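Local coordinates for germination protein (Bacillus megaterium, PDB 6O59) that forms the A subunit of a spore germinant receptor, here its N-terminal domain, and probably helps couple germinant sensing to the start of spore germination, at residues D26-H31 / Y46-V51; F149-G154 / G258-L263; E172-G177 / K203-I208; T185-H190 / G245-G250; Y235-P240 / G262-A267. All coordinates share one frame; numbering follows the deposited sequence.

Interaction 1 (D26-H31 / Y46-V51); sequences DIVIRH and YIEGIV
The tight half of this contact is the Y46 ring lying alongside V28. Y46 CG takes the crowded position between its backbone N and carbonyl carbon (chi1 65°), and V28 CB comes over one ring face, 3.9 Å from the centroid of the Y46 ring: a CH-pi contact. V28 CG1, anti to its backbone N, reaches the phenol end, 3.6 Å from Y46 CZ. The two residues form an antiparallel hydrogen-bonded pair, with V28 N to Y46 O at 2.8 Å and Y46 N to V28 O at 3.0 Å. On the opposite sheet face I27 CG1 meets I47 CG1 at 3.8 Å, and R161 of helix 153-163 touches both residues. The pairs belong to the beta hairpin of strands 27-34 and 40-47, at one edge of a five-stranded antiparallel sheet. E48 N bonds D26 O at 2.9 Å, while a type II turn from I47 to I50 leads the chain off through G49. The D26 carboxylate lies beside I47 CG2 and makes a salt bridge to R161. Packing is looser where R30 and E48 are exposed. R30 bends at chi2, and Y46 OH lies over one face of its guanidinium, whose plane stands 83° from that of the Y46 ring; the geometry is too poor for a hydrogen bond, and R30 NE bonds Q57. E48 crosses V28 at about a right angle, OE2 against CG2.

Interaction 2 (F149-G154 / G258-L263); sequences FTESIG and GTPFGL
A single backbone hydrogen bond joins the segments, from G258 N to E151 O at 3.0 Å, with the donor in the carbonyl plane and a bent angle of 142° at the hydrogen. One residue back, T150 O receives a CA-H...O contact from P260 CA at 3.2 Å, nearly straight at 165°. At the other end the F149 ring lies obliquely beside the start of strand 262-265, its CD2 3.7 Å from G262 N; with no side chain on G262, the ring can come up against the backbone. F149 CB touches the P260 carbonyl. E151 bends at chi2 and runs alongside the proline ring, putting OE1 4.0 Å from P260 CG on the exposed side of the contact. In the next shell, P260 is the centre of an inverse gamma turn, closed by a weak bond from F261 N to T259 O, and T259 OG1 is tied back to V256 O. The F149 ring is set by an edge-to-face partner, F255, and by M159 and V160 of helix 153-163, while its backbone bonds E238. T150 N is held by N156 OD1, and T150 OG1 receives a weak bond from S152 N at 3.4 Å. S152 occupies the N-cap position of that helix. The segments run in nearly opposing directions, so the lead-in to helix 153-163 is laced along the connection between strands 252-256 and 262-265: a beta-hairpin loop docked on the N-terminal approach of a helix that packs against the same sheet.

Interaction 3 (E172-G177 / K203-I208); sequences ESMKIG and KRLKNI
Helix 195-206 delivers its last turn to the outermost strand 169-176, and L205 is the first residue to touch it. L205 CB meets the methyl of M174, whose chain bends at chi3 to bring CE within 4.2 Å. L205 O, which also accepts from I208 N, lies 3.4 Å from I176 CG2, so a carbonyl at the helix end rests on an apolar branch. K206 starts away from the strand and then curls back: CG is anti to the backbone N, and bends at chi2 and chi3 bring NZ to K175 O at 2.8 Å. That hydrogen bond comes from above the carbonyl plane, 39° out of it. On the way the lysine crosses M174 obliquely, K206 CD 4.0 Å from M174 CE. The K175 ammonium belongs to D183. K206 O takes a hydrogen bond from a water at 2.7 Å, and the same water accepts from G177 N at 2.9 Å. I208 supplies the third arm, its O receiving the other water hydrogen at 3.0 Å. Its CG2, in the crowded position, packs on I176 CD1 at 3.7 Å, the two isoleucines lying side by side. I210 and I213 of helix 210-215 extend this apolar patch. The arrangement is alpha-on-beta packing: a helix end on the edge strand of an antiparallel sheet, a lysine and a water linking the two at the exposed side.

Interaction 4 (T185-H190 / G245-G250); sequences TLMYIH and GNLLEG
The flat rings of the strand serve other partners than the helix. The Y188 ring leads away from it, touching W170 and I252, and the H190 ring stacks on W170. What Y188 offers the helix is its backbone, and here L247 does most of the work. L247 CG is anti to its carbonyl carbon (chi1 -76°), which directs the forked end at strand 182-189. CD2 settles on the main chain, 3.6 Å from M187 O and 3.8 Å from Y188 CA, while CD1 meets M187 SD at 4.0 Å. M187 crosses the leucine obliquely; its chain, extended beyond CG, carries on past the helix to L157 and V160 of helix 153-163. I189 approaches from the next position on the same side. Its CD1 reaches the last helical turn, 3.5 Å from L247 O and 3.9 Å from L248 CD2. I164 touches both I189 and L248 at this end. The contact is thus apolar and mostly buried. Hydrogen bonds close the helix end itself: G250 N bonds L247 O at 3.2 Å and E249 N bonds N246 O at 3.1 Å. E249 OE1 receives a weak bond from N246 ND2 and makes a salt bridge to R251. With positive phi (105°), G250 completes a Schellman motif, which ends the helix and turns the chain into strand 252-256, the sheet neighbour of strand 182-189. This is helix-on-sheet packing of the alpha+beta kind, a helix whose last turn packs, mainly through L247, on interior strand 182-189 of an antiparallel sheet.

Interaction 5 (Y235-P240 / G262-A267); sequences YNTERP and GLIAPA
Y235 O is held twice: I264 N donates to it at 2.8 Å, almost straight at 175°, and L263 CA adds a CA-H...O contact at 3.4 Å. G262 O is gripped in the same way, by T237 N at 3.0 Å and by the CA-H of N236. Y235 N to I264 O and G262 N to T237 O complete two hydrogen-bonded pairs, with N236 and L263 as the non-hydrogen-bonded pair between them. Strand 235-237 is thereby attached to 262-265 as an outermost strand of the C-terminal five-stranded antiparallel sheet, their axes 146° apart. On one face Y235, its CG anti to the backbone N (chi1 167°), lies beside I264 and brings a ring edge toward I264 CB, 4.1 Å from CD2. Y235 CB also meets A267 CB at 3.9 Å, just after the cis peptide before P266. On the same face the T237 side chain crosses I264 obliquely, CG2 toward CG1, and V243 of helix 240-248 covers both residues. The reverse face carries N236 CB against L263 CD2 at 3.7 Å. Beyond the strand, T237 OG1 accepts from R239 N at 3.2 Å, an ST turn leading directly into helix 240-248, with R239 at the N-cap position.

In the fold
From the N terminus, interaction 1 closes first, a short hairpin in the N-terminal sheet that finishes before any other contact opens. Interaction 2 then opens at 149-154 and closes at 258-263, enclosing interactions 3 and 4. These two cross: 172-177 and 185-190 lie on adjacent strands, joined by a probable hydrogen bond from L186 N to E172 O, while their partners come from helices 195-206 and 240-248. Interaction 5 opens at 235-240 after interaction 3 has closed, crosses interaction 4 and ends on strand 262-265, sharing G262 and L263 with interaction 2. Interactions 2 to 5 thus all reach the C-terminal sheet; the centres of interactions 1 and 2 are about 20 Å apart.

Interaction 1 (D26-H31 / Y46-V51)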
# COMPACT_ATOMS: atom_id res chain seq x y z
N ASP A 26 -3.73 1.19 -0.87
CA ASP A 26 -2.85 2.32 -0.59
C ASP A 26 -1.82 2.57 -1.68
O ASP A 26 -1.00 3.49 -1.56
CB ASP A 26 -2.15 2.14 0.76
CG ASP A 26 -1.23 0.94 0.92
OD1 ASP A 26 -1.33 0.00 0.11
OD2 ASP A 26 -0.43 0.94 1.87
N ILE A 27 -1.86 1.79 -2.76
CA ILE A 27 -0.94 2.00 -3.87
C ILE A 27 -1.61 2.96 -4.85
O ILE A 27 -2.66 2.66 -5.43
CB ILE A 27 -0.50 0.66 -4.47
CG1 ILE A 27 0.44 -0.05 -3.47
CG2 ILE A 27 0.19 0.88 -5.83
CD1 ILE A 27 0.48 -1.41 -3.55
N VAL A 28 -1.01 4.17 -4.98
CA VAL A 28 -1.52 5.27 -5.81
C VAL A 28 -0.83 5.29 -7.19
O VAL A 28 0.40 5.25 -7.27
CB VAL A 28 -1.37 6.64 -5.10
CG1 VAL A 28 -1.98 7.76 -5.93
CG2 VAL A 28 -2.00 6.62 -3.73
N ILE A 29 -1.66 5.40 -8.24
CA ILE A 29 -1.26 5.55 -9.64
C ILE A 29 -1.80 6.90 -10.13
O ILE A 29 -3.02 7.09 -10.20
CB ILE A 29 -1.74 4.36 -10.53
CG1 ILE A 29 -1.08 3.04 -10.08
CG2 ILE A 29 -1.45 4.65 -12.03
CD1 ILE A 29 -1.62 1.74 -10.67
N ARG A 30 -0.89 7.83 -10.43
CA ARG A 30 -1.26 9.14 -10.96
C ARG A 30 -0.91 9.18 -12.44
O ARG A 30 0.27 9.17 -12.80
CB ARG A 30 -0.58 10.29 -10.20
CG ARG A 30 -0.92 10.38 -8.73
CD ARG A 30 -2.03 11.36 -8.47
NE ARG A 30 -1.93 11.92 -7.13
CZ ARG A 30 -2.72 11.59 -6.12
NH1 ARG A 30 -3.69 10.69 -6.29
NH2 ARG A 30 -2.57 12.16 -4.94
N HIS A 31 -1.92 9.17 -13.30
CA HIS A 31 -1.67 9.27 -14.73
C HIS A 31 -1.44 10.71 -15.12
O HIS A 31 -2.11 11.61 -14.60
CB HIS A 31 -2.84 8.71 -15.55
CG HIS A 31 -3.00 7.24 -15.44
ND1 HIS A 31 -3.90 6.69 -14.54
CD2 HIS A 31 -2.39 6.25 -16.11
CE1 HIS A 31 -3.80 5.38 -14.70
NE2 HIS A 31 -2.90 5.07 -15.63
N TYR A 46 3.23 5.24 -6.26
CA TYR A 46 3.77 5.32 -4.90
C TYR A 46 2.79 4.76 -3.86
O TYR A 46 1.58 4.75 -4.09
CB TYR A 46 4.14 6.78 -4.56
CG TYR A 46 2.97 7.74 -4.51
CD1 TYR A 46 2.49 8.35 -5.67
CD2 TYR A 46 2.37 8.07 -3.30
CE1 TYR A 46 1.41 9.23 -5.62
CE2 TYR A 46 1.29 8.94 -3.24
CZ TYR A 46 0.81 9.53 -4.40
OH TYR A 46 -0.24 10.41 -4.34
N ILE A 47 3.32 4.33 -2.68
CA ILE A 47 2.51 3.86 -1.54
C ILE A 47 2.20 5.08 -0.66
O ILE A 47 3.12 5.74 -0.15
CB ILE A 47 3.14 2.69 -0.71
CG1 ILE A 47 3.41 1.44 -1.56
CG2 ILE A 47 2.27 2.32 0.48
CD1 ILE A 47 4.25 0.50 -0.86
N GLU A 48 0.90 5.34 -0.46
CA GLU A 48 0.33 6.39 0.35
C GLU A 48 0.89 6.39 1.79
O GLU A 48 0.97 5.34 2.45
CB GLU A 48 -1.20 6.16 0.41
CG GLU A 48 -2.08 7.31 -0.05
CD GLU A 48 -3.54 6.92 -0.26
OE1 GLU A 48 -4.03 6.02 0.46
OE2 GLU A 48 -4.19 7.52 -1.15
N GLY A 49 1.27 7.58 2.24
CA GLY A 49 1.70 7.85 3.61
C GLY A 49 3.09 7.45 4.05
O GLY A 49 3.44 7.69 5.20
N ILE A 50 3.88 6.81 3.17
CA ILE A 50 5.25 6.41 3.53
C ILE A 50 6.25 7.15 2.63
O ILE A 50 7.38 6.71 2.44
CB ILE A 50 5.47 4.86 3.52
CG1 ILE A 50 5.21 4.24 2.13
CG2 ILE A 50 4.64 4.18 4.61
CD1 ILE A 50 5.98 3.05 1.88
N VAL A 51 5.82 8.31 2.11
CA VAL A 51 6.62 9.13 1.20
C VAL A 51 6.17 10.63 1.22
O VAL A 51 4.98 10.92 1.39
CB VAL A 51 6.54 8.51 -0.24
CG1 VAL A 51 5.14 8.58 -0.86
CG2 VAL A 51 7.62 9.07 -1.17

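Interaction 2 (F149-G154 / G258-L263)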
# COMPACT_ATOMS: atom_id res chain seq x y z
N PHE A 149 -0.67 3.10 17.19
CA PHE A 149 -1.71 3.35 16.22
C PHE A 149 -2.58 4.54 16.64
O PHE A 149 -2.71 4.83 17.83
CB PHE A 149 -2.56 2.10 16.05
CG PHE A 149 -1.88 0.98 15.29
CD1 PHE A 149 -1.43 1.18 13.99
CD2 PHE A 149 -1.81 -0.30 15.83
CE1 PHE A 149 -0.86 0.13 13.26
CE2 PHE A 149 -1.24 -1.35 15.10
CZ PHE A 149 -0.76 -1.13 13.83
N THR A 150 -3.16 5.23 15.66
CA THR A 150 -4.04 6.38 15.83
C THR A 150 -5.48 6.02 15.40
O THR A 150 -5.77 4.86 15.06
CB THR A 150 -3.51 7.57 14.99
OG1 THR A 150 -3.53 7.23 13.60
CG2 THR A 150 -2.11 7.98 15.39
N GLU A 151 -6.37 7.03 15.37
CA GLU A 151 -7.78 6.89 14.97
C GLU A 151 -7.92 6.84 13.43
O GLU A 151 -9.00 6.48 12.94
CB GLU A 151 -8.62 8.04 15.55
CG GLU A 151 -8.36 8.36 17.01
CD GLU A 151 -9.58 8.37 17.92
OE1 GLU A 151 -9.51 7.74 19.00
OE2 GLU A 151 -10.60 9.00 17.56
N SER A 152 -6.83 7.15 12.69
CA SER A 152 -6.79 7.17 11.22
C SER A 152 -6.31 5.86 10.62
O SER A 152 -5.17 5.46 10.89
CB SER A 152 -5.89 8.31 10.75
OG SER A 152 -5.76 8.33 9.34
N ILE A 153 -7.13 5.23 9.75
CA ILE A 153 -6.77 3.99 9.03
C ILE A 153 -5.50 4.26 8.20
O ILE A 153 -4.54 3.49 8.31
CB ILE A 153 -7.91 3.41 8.14
CG1 ILE A 153 -9.07 2.85 8.97
CG2 ILE A 153 -7.39 2.33 7.16
CD1 ILE A 153 -10.27 2.36 8.13
N GLY A 154 -5.51 5.34 7.41
CA GLY A 154 -4.41 5.73 6.54
C GLY A 154 -3.07 5.78 7.23
O GLY A 154 -2.09 5.25 6.71
N GLY A 258 -11.64 5.08 13.22
CA GLY A 258 -11.86 5.65 14.55
C GLY A 258 -11.32 4.84 15.72
O GLY A 258 -11.30 5.36 16.85
N THR A 259 -10.90 3.57 15.50
CA THR A 259 -10.37 2.76 16.60
C THR A 259 -8.84 2.84 16.62
O THR A 259 -8.19 2.53 15.62
CB THR A 259 -10.90 1.32 16.59
OG1 THR A 259 -10.19 0.54 15.63
CG2 THR A 259 -12.39 1.24 16.35
N PRO A 260 -8.23 3.26 17.75
CA PRO A 260 -6.76 3.44 17.77
C PRO A 260 -5.95 2.15 18.05
O PRO A 260 -5.02 2.15 18.87
CB PRO A 260 -6.56 4.50 18.86
CG PRO A 260 -7.68 4.29 19.79
CD PRO A 260 -8.83 3.70 19.03
N PHE A 261 -6.29 1.08 17.31
CA PHE A 261 -5.61 -0.21 17.42
C PHE A 261 -5.89 -1.13 16.22
O PHE A 261 -6.85 -0.94 15.48
CB PHE A 261 -5.94 -0.95 18.73
CG PHE A 261 -7.38 -0.90 19.17
CD1 PHE A 261 -8.34 -1.70 18.57
CD2 PHE A 261 -7.76 -0.06 20.21
CE1 PHE A 261 -9.68 -1.64 18.97
CE2 PHE A 261 -9.10 -0.00 20.61
CZ PHE A 261 -10.05 -0.80 20.00
N GLY A 262 -5.00 -2.10 16.04
CA GLY A 262 -5.12 -3.12 15.02
C GLY A 262 -5.84 -4.31 15.62
O GLY A 262 -5.70 -4.56 16.82
N LEU A 263 -6.65 -5.00 14.82
CA LEU A 263 -7.37 -6.18 15.31
C LEU A 263 -6.81 -7.41 14.62
O LEU A 263 -6.86 -7.50 13.38
CB LEU A 263 -8.89 -6.04 15.12
CG LEU A 263 -9.55 -4.86 15.83
CD1 LEU A 263 -10.99 -4.71 15.42
CD2 LEU A 263 -9.43 -4.98 17.34

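Interaction 3 (E172-G177 / K203-I208)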
# COMPACT_ATOMS: atom_id res chain seq x y z
N GLU A 172 -7.18 -4.76 1.66
CA GLU A 172 -8.53 -4.86 1.13
C GLU A 172 -9.43 -3.93 1.93
O GLU A 172 -9.61 -4.13 3.13
CB GLU A 172 -9.01 -6.32 1.21
CG GLU A 172 -10.18 -6.65 0.32
CD GLU A 172 -10.79 -8.02 0.57
OE1 GLU A 172 -10.03 -8.99 0.79
OE2 GLU A 172 -12.04 -8.12 0.54
N SER A 173 -9.92 -2.87 1.28
CA SER A 173 -10.81 -1.90 1.90
C SER A 173 -12.26 -2.32 1.71
O SER A 173 -12.62 -2.83 0.66
CB SER A 173 -10.58 -0.51 1.32
OG SER A 173 -9.33 -0.04 1.81
N MET A 174 -13.07 -2.15 2.76
CA MET A 174 -14.49 -2.52 2.70
C MET A 174 -15.30 -1.65 3.68
O MET A 174 -14.74 -0.91 4.49
CB MET A 174 -14.72 -4.04 2.93
CG MET A 174 -14.26 -4.57 4.27
SD MET A 174 -13.88 -6.34 4.23
CE MET A 174 -15.57 -7.07 4.11
N LYS A 175 -16.63 -1.70 3.53
CA LYS A 175 -17.60 -0.97 4.33
C LYS A 175 -18.46 -1.98 5.04
O LYS A 175 -19.27 -2.66 4.42
CB LYS A 175 -18.43 0.00 3.46
CG LYS A 175 -17.67 1.29 3.16
CD LYS A 175 -18.45 2.23 2.26
CE LYS A 175 -17.57 3.27 1.58
NZ LYS A 175 -17.19 4.40 2.47
N ILE A 176 -18.21 -2.15 6.33
CA ILE A 176 -18.94 -3.10 7.16
C ILE A 176 -19.81 -2.31 8.13
O ILE A 176 -19.51 -1.16 8.42
CB ILE A 176 -18.00 -4.10 7.88
CG1 ILE A 176 -17.09 -3.39 8.90
CG2 ILE A 176 -17.19 -4.91 6.87
CD1 ILE A 176 -16.73 -4.19 10.08
N GLY A 177 -20.87 -2.92 8.63
CA GLY A 177 -21.76 -2.29 9.58
C GLY A 177 -23.17 -2.82 9.49
O GLY A 177 -23.67 -3.08 8.39
N LYS A 203 -15.64 -13.08 4.87
CA LYS A 203 -17.06 -13.45 4.85
C LYS A 203 -17.74 -13.02 6.17
O LYS A 203 -18.77 -12.36 6.11
CB LYS A 203 -17.20 -14.97 4.61
CG LYS A 203 -18.60 -15.57 4.77
CD LYS A 203 -18.52 -17.09 4.85
CE LYS A 203 -19.74 -17.71 5.49
NZ LYS A 203 -19.60 -19.19 5.62
N ARG A 204 -17.13 -13.35 7.33
CA ARG A 204 -17.66 -12.99 8.65
C ARG A 204 -17.72 -11.49 8.84
O ARG A 204 -18.70 -10.99 9.39
CB ARG A 204 -16.82 -13.62 9.78
CG ARG A 204 -16.92 -15.14 9.89
CD ARG A 204 -18.33 -15.65 10.14
NE ARG A 204 -18.34 -16.95 10.82
CZ ARG A 204 -18.14 -18.12 10.22
NH1 ARG A 204 -17.88 -18.18 8.92
NH2 ARG A 204 -18.19 -19.25 10.92
N LEU A 205 -16.66 -10.77 8.41
CA LEU A 205 -16.54 -9.32 8.53
C LEU A 205 -17.67 -8.60 7.83
O LEU A 205 -18.28 -7.72 8.43
CB LEU A 205 -15.20 -8.85 7.95
CG LEU A 205 -14.06 -8.72 8.93
CD1 LEU A 205 -12.91 -8.02 8.26
CD2 LEU A 205 -14.46 -7.91 10.15
N LYS A 206 -17.96 -9.00 6.60
CA LYS A 206 -19.01 -8.43 5.76
C LYS A 206 -20.37 -8.36 6.49
O LYS A 206 -21.13 -7.40 6.28
CB LYS A 206 -19.13 -9.25 4.46
CG LYS A 206 -19.96 -8.60 3.34
CD LYS A 206 -19.32 -7.33 2.74
CE LYS A 206 -20.07 -6.07 3.11
NZ LYS A 206 -19.32 -4.85 2.69
N ASN A 207 -20.66 -9.34 7.38
CA ASN A 207 -21.92 -9.42 8.11
C ASN A 207 -21.76 -9.23 9.64
O ASN A 207 -22.72 -9.44 10.38
CB ASN A 207 -22.61 -10.76 7.83
CG ASN A 207 -22.66 -11.14 6.37
OD1 ASN A 207 -21.87 -11.97 5.90
ND2 ASN A 207 -23.57 -10.54 5.62
N ILE A 208 -20.56 -8.82 10.11
CA ILE A 208 -20.29 -8.63 11.54
C ILE A 208 -20.96 -7.35 12.06
O ILE A 208 -21.12 -6.37 11.32
CB ILE A 208 -18.75 -8.64 11.85
CG1 ILE A 208 -18.47 -9.08 13.31
CG2 ILE A 208 -18.06 -7.29 11.52
CD1 ILE A 208 -16.96 -9.34 13.67
O HOH W 1 -21.40 -5.72 8.40

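Interaction 4 (T185-H190 / G245-G250)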
# COMPACT_ATOMS: atom_id res chain seq x y z
N THR A 185 -10.15 -1.56 6.73
CA THR A 185 -9.11 -2.09 5.86
C THR A 185 -8.58 -3.39 6.49
O THR A 185 -8.17 -3.42 7.66
CB THR A 185 -8.03 -1.06 5.49
OG1 THR A 185 -8.63 -0.07 4.66
CG2 THR A 185 -6.86 -1.69 4.73
N LEU A 186 -8.63 -4.47 5.71
CA LEU A 186 -8.17 -5.82 6.02
C LEU A 186 -6.75 -6.04 5.44
O LEU A 186 -6.47 -5.61 4.33
CB LEU A 186 -9.18 -6.77 5.36
CG LEU A 186 -9.12 -8.26 5.69
CD1 LEU A 186 -10.49 -8.85 5.68
CD2 LEU A 186 -8.27 -9.02 4.67
N MET A 187 -5.87 -6.71 6.19
CA MET A 187 -4.48 -7.02 5.81
C MET A 187 -4.14 -8.50 5.99
O MET A 187 -4.51 -9.09 7.00
CB MET A 187 -3.52 -6.23 6.70
CG MET A 187 -3.01 -4.99 6.13
SD MET A 187 -1.93 -4.34 7.42
CE MET A 187 -1.98 -2.62 7.02
N TYR A 188 -3.33 -9.05 5.07
CA TYR A 188 -2.80 -10.41 5.13
C TYR A 188 -1.62 -10.52 4.17
O TYR A 188 -1.57 -9.77 3.19
CB TYR A 188 -3.89 -11.47 4.81
CG TYR A 188 -4.41 -11.42 3.39
CD1 TYR A 188 -5.43 -10.54 3.03
CD2 TYR A 188 -3.91 -12.28 2.42
CE1 TYR A 188 -5.91 -10.50 1.72
CE2 TYR A 188 -4.38 -12.24 1.10
CZ TYR A 188 -5.38 -11.35 0.76
OH TYR A 188 -5.84 -11.33 -0.54
N ILE A 189 -0.67 -11.43 4.45
CA ILE A 189 0.46 -11.63 3.55
C ILE A 189 0.10 -12.81 2.66
O ILE A 189 0.06 -13.96 3.12
CB ILE A 189 1.87 -11.77 4.21
CG1 ILE A 189 2.22 -10.55 5.09
CG2 ILE A 189 2.96 -11.98 3.14
CD1 ILE A 189 3.45 -10.71 5.99
N HIS A 190 -0.17 -12.50 1.38
CA HIS A 190 -0.47 -13.48 0.34
C HIS A 190 0.67 -14.52 0.24
O HIS A 190 1.83 -14.15 0.11
CB HIS A 190 -0.65 -12.74 -0.99
CG HIS A 190 -0.65 -13.65 -2.17
ND1 HIS A 190 -1.77 -14.37 -2.52
CD2 HIS A 190 0.35 -13.95 -3.02
CE1 HIS A 190 -1.42 -15.08 -3.58
NE2 HIS A 190 -0.15 -14.87 -3.91
N GLY A 245 4.32 -8.94 13.37
CA GLY A 245 4.64 -10.29 13.80
C GLY A 245 3.54 -11.28 13.46
O GLY A 245 3.82 -12.34 12.90
N ASN A 246 2.27 -10.92 13.76
CA ASN A 246 1.13 -11.81 13.45
C ASN A 246 0.91 -11.95 11.95
O ASN A 246 0.54 -13.04 11.50
CB ASN A 246 -0.13 -11.35 14.14
CG ASN A 246 -0.10 -11.60 15.62
OD1 ASN A 246 -0.15 -10.67 16.42
ND2 ASN A 246 0.00 -12.86 16.02
N LEU A 247 1.17 -10.89 11.18
CA LEU A 247 1.05 -10.95 9.72
C LEU A 247 2.06 -11.95 9.15
O LEU A 247 1.69 -12.72 8.26
CB LEU A 247 1.21 -9.58 9.05
CG LEU A 247 0.03 -8.62 9.16
CD1 LEU A 247 0.46 -7.23 8.78
CD2 LEU A 247 -1.17 -9.09 8.33
N LEU A 248 3.29 -12.00 9.70
CA LEU A 248 4.32 -12.94 9.25
C LEU A 248 4.01 -14.38 9.69
O LEU A 248 4.62 -15.32 9.17
CB LEU A 248 5.73 -12.54 9.71
CG LEU A 248 6.25 -11.20 9.19
CD1 LEU A 248 7.23 -10.60 10.14
CD2 LEU A 248 6.83 -11.32 7.78
N GLU A 249 3.05 -14.56 10.61
CA GLU A 249 2.61 -15.89 11.09
C GLU A 249 1.47 -16.46 10.22
O GLU A 249 1.14 -17.63 10.38
CB GLU A 249 2.10 -15.82 12.54
CG GLU A 249 3.16 -15.69 13.61
CD GLU A 249 2.62 -15.32 14.98
OE1 GLU A 249 1.51 -15.79 15.34
OE2 GLU A 249 3.31 -14.55 15.69
N GLY A 250 0.85 -15.63 9.37
CA GLY A 250 -0.29 -16.06 8.55
C GLY A 250 -1.64 -15.55 9.03
O GLY A 250 -2.68 -15.99 8.53

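Interaction 5 (Y235-P240 / G262-A267)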
# COMPACT_ATOMS: atom_id res chain seq x y z
N TYR A 235 -7.97 -10.00 18.62
CA TYR A 235 -7.03 -9.47 19.59
C TYR A 235 -6.68 -8.03 19.21
O TYR A 235 -6.26 -7.77 18.09
CB TYR A 235 -5.79 -10.37 19.65
CG TYR A 235 -4.61 -9.76 20.38
CD1 TYR A 235 -4.61 -9.61 21.76
CD2 TYR A 235 -3.48 -9.34 19.67
CE1 TYR A 235 -3.53 -9.03 22.42
CE2 TYR A 235 -2.39 -8.78 20.33
CZ TYR A 235 -2.42 -8.63 21.70
OH TYR A 235 -1.35 -8.07 22.34
N ASN A 236 -6.89 -7.08 20.13
CA ASN A 236 -6.59 -5.67 19.90
C ASN A 236 -5.16 -5.30 20.36
O ASN A 236 -4.77 -5.61 21.49
CB ASN A 236 -7.62 -4.78 20.61
CG ASN A 236 -7.63 -4.88 22.12
OD1 ASN A 236 -7.70 -5.96 22.71
ND2 ASN A 236 -7.56 -3.75 22.80
N THR A 237 -4.41 -4.61 19.51
CA THR A 237 -3.05 -4.16 19.82
C THR A 237 -2.82 -2.76 19.28
O THR A 237 -3.20 -2.47 18.15
CB THR A 237 -1.98 -5.16 19.30
OG1 THR A 237 -0.68 -4.62 19.53
CG2 THR A 237 -2.12 -5.49 17.83
N GLU A 238 -2.18 -1.91 20.08
CA GLU A 238 -1.85 -0.55 19.63
C GLU A 238 -0.42 -0.49 19.07
O GLU A 238 0.00 0.57 18.63
CB GLU A 238 -2.03 0.46 20.76
CG GLU A 238 -1.11 0.27 21.95
CD GLU A 238 -1.32 1.24 23.10
OE1 GLU A 238 -2.48 1.68 23.30
OE2 GLU A 238 -0.33 1.56 23.80
N ARG A 239 0.29 -1.64 19.04
CA ARG A 239 1.69 -1.77 18.61
C ARG A 239 1.83 -2.29 17.17
O ARG A 239 1.55 -3.46 16.91
CB ARG A 239 2.42 -2.72 19.59
CG ARG A 239 2.79 -2.11 20.94
CD ARG A 239 3.36 -3.14 21.91
NE ARG A 239 4.67 -3.67 21.51
CZ ARG A 239 5.26 -4.74 22.04
NH1 ARG A 239 4.67 -5.42 23.01
NH2 ARG A 239 6.45 -5.14 21.60
N PRO A 240 2.34 -1.48 16.21
CA PRO A 240 2.50 -1.97 14.81
C PRO A 240 3.43 -3.19 14.67
O PRO A 240 3.20 -4.01 13.78
CB PRO A 240 3.04 -0.75 14.05
CG PRO A 240 2.61 0.44 14.88
CD PRO A 240 2.71 -0.04 16.31
N GLY A 262 -5.00 -2.10 16.04
CA GLY A 262 -5.12 -3.12 15.02
C GLY A 262 -5.84 -4.31 15.62
O GLY A 262 -5.70 -4.56 16.82
N LEU A 263 -6.65 -5.00 14.82
CA LEU A 263 -7.37 -6.18 15.31
C LEU A 263 -6.81 -7.41 14.62
O LEU A 263 -6.86 -7.50 13.38
CB LEU A 263 -8.89 -6.04 15.12
CG LEU A 263 -9.55 -4.86 15.83
CD1 LEU A 263 -10.99 -4.71 15.42
CD2 LEU A 263 -9.43 -4.98 17.34
N ILE A 264 -6.20 -8.31 15.39
CA ILE A 264 -5.57 -9.55 14.89
C ILE A 264 -6.60 -10.65 14.93
O ILE A 264 -7.28 -10.83 15.95
CB ILE A 264 -4.31 -9.89 15.72
CG1 ILE A 264 -3.22 -8.77 15.62
CG2 ILE A 264 -3.75 -11.29 15.40
CD1 ILE A 264 -2.67 -8.47 14.25
N ALA A 265 -6.75 -11.37 13.81
CA ALA A 265 -7.69 -12.48 13.72
C ALA A 265 -7.08 -13.69 12.98
O ALA A 265 -6.42 -13.53 11.96
CB ALA A 265 -8.98 -12.03 13.04
N PRO A 266 -7.30 -14.93 13.48
CA PRO A 266 -7.99 -15.30 14.73
C PRO A 266 -7.03 -15.07 15.91
O PRO A 266 -5.81 -15.17 15.73
CB PRO A 266 -8.35 -16.79 14.50
CG PRO A 266 -7.86 -17.14 13.10
CD PRO A 266 -6.79 -16.13 12.81
N ALA A 267 -7.56 -14.73 17.09
CA ALA A 267 -6.73 -14.46 18.27
C ALA A 267 -5.99 -15.73 18.74
O ALA A 267 -4.83 -15.65 19.15
CB ALA A 267 -7.57 -13.88 19.40